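Local coordinates for protein large component of pyocin AP41 (Pseudomonas aeruginosa, PDB 4UHQ) that probably cleaves DNA as the nuclease domain of a bacteriocin, a metal-binding HNH endonuclease of the colicin/pyocin family, at residues 19-24 and 114-119. Sequence-based numbering, arbitrary orientation.
Sequences AGASQG and LVIVTP
Ala21 and Thr118 meet where a loop turn lies against the end of a β-strand, a compact example of how one loop carbonyl can take both an N-H and a CA-H from a strand end. Thr118 N gives a hydrogen bond of 3.0 Å to Ala21 O, arriving well above the carbonyl plane (57° out of it). The same oxygen receives a CA-H...O contact from Val117 CA at 3.3 Å, and Val117 CG1, anti to its own carbonyl carbon, lies 3.9 Å from Ala21 O. The methyl of Ala21 rests beside the strand backbone, its CB 3.6 Å from Ile116 O, and brushes Ile116 CG2 more loosely. Thr118 divides its branches: CG2, anti to the carbonyl carbon, comes within 4.0 Å of Ser22 CB, whereas OG1, set between the backbone N and the carbonyl carbon (chi1 59°), hydrogen-bonds to Arg121 N as the N-cap of helix 119-132, and also to Glu86 OE1. Gln23 N closes the turn onto Gly20 O at 3.1 Å. The 19-24 loop thus packs on the strand-to-helix junction of the ββα-metal (HNH, His-Me finger) motif, whose nickel ion, bound by His97, His122 and His126, lies about 6 Å from the Val117 side chain.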
# COMPACT_ATOMS: atom_id res chain seq x y z
N ALA A 19 6.32 -7.20 -6.42
CA ALA A 19 7.40 -7.03 -7.39
C ALA A 19 7.19 -5.77 -8.24
O ALA A 19 8.15 -5.08 -8.61
CB ALA A 19 7.50 -8.27 -8.28
N GLY A 20 5.94 -5.48 -8.56
CA GLY A 20 5.66 -4.35 -9.43
C GLY A 20 5.58 -3.01 -8.73
O GLY A 20 5.27 -2.01 -9.39
N ALA A 21 5.88 -2.98 -7.43
CA ALA A 21 5.71 -1.76 -6.65
C ALA A 21 6.69 -0.67 -7.08
O ALA A 21 6.41 0.52 -6.81
CB ALA A 21 5.84 -2.04 -5.09
N SER A 22 7.78 -1.05 -7.74
CA SER A 22 8.75 -0.05 -8.16
C SER A 22 8.50 0.50 -9.56
O SER A 22 9.28 1.32 -10.07
CB SER A 22 10.16 -0.65 -8.14
OG SER A 22 10.16 -1.84 -8.93
N GLN A 23 7.40 0.07 -10.18
CA GLN A 23 7.20 0.37 -11.60
C GLN A 23 5.78 0.79 -11.89
O GLN A 23 4.86 0.36 -11.19
CB GLN A 23 7.56 -0.86 -12.44
CG GLN A 23 9.00 -1.29 -12.22
CD GLN A 23 9.39 -2.52 -12.98
OE1 GLN A 23 8.56 -3.16 -13.64
NE2 GLN A 23 10.67 -2.88 -12.90
N GLY A 24 5.61 1.63 -12.89
CA GLY A 24 4.27 1.93 -13.38
C GLY A 24 3.33 2.48 -12.34
O GLY A 24 3.68 3.36 -11.58
N LEU A 114 -6.31 2.31 -3.70
CA LEU A 114 -4.95 2.16 -3.11
C LEU A 114 -4.07 1.28 -3.98
O LEU A 114 -4.55 0.29 -4.57
CB LEU A 114 -5.00 1.50 -1.72
CG LEU A 114 -5.94 2.20 -0.77
CD1 LEU A 114 -5.93 1.46 0.57
CD2 LEU A 114 -5.59 3.67 -0.57
N VAL A 115 -2.79 1.65 -4.04
CA VAL A 115 -1.77 0.72 -4.55
C VAL A 115 -0.60 0.72 -3.60
O VAL A 115 -0.45 1.64 -2.77
CB VAL A 115 -1.28 1.09 -5.97
CG1 VAL A 115 -2.37 0.86 -7.00
CG2 VAL A 115 -0.77 2.58 -6.00
N ILE A 116 0.26 -0.30 -3.70
CA ILE A 116 1.54 -0.25 -3.00
C ILE A 116 2.62 0.13 -3.98
O ILE A 116 2.63 -0.35 -5.13
CB ILE A 116 1.93 -1.59 -2.34
CG1 ILE A 116 0.82 -2.11 -1.42
CG2 ILE A 116 3.24 -1.44 -1.56
CD1 ILE A 116 0.35 -1.10 -0.34
N VAL A 117 3.47 1.07 -3.56
CA VAL A 117 4.57 1.61 -4.36
C VAL A 117 5.80 1.75 -3.48
O VAL A 117 5.72 1.85 -2.25
CB VAL A 117 4.23 2.99 -4.95
CG1 VAL A 117 3.29 2.84 -6.15
CG2 VAL A 117 3.59 3.89 -3.85
N THR A 118 6.97 1.74 -4.10
CA THR A 118 8.18 2.08 -3.33
C THR A 118 8.22 3.60 -3.12
O THR A 118 7.54 4.35 -3.83
CB THR A 118 9.47 1.67 -4.04
OG1 THR A 118 9.52 2.33 -5.31
CG2 THR A 118 9.48 0.21 -4.25
N PRO A 119 9.02 4.07 -2.17
CA PRO A 119 9.10 5.53 -2.01
C PRO A 119 9.54 6.23 -3.29
O PRO A 119 8.99 7.33 -3.63
CB PRO A 119 10.14 5.70 -0.91
CG PRO A 119 9.99 4.44 -0.08
CD PRO A 119 9.71 3.35 -1.08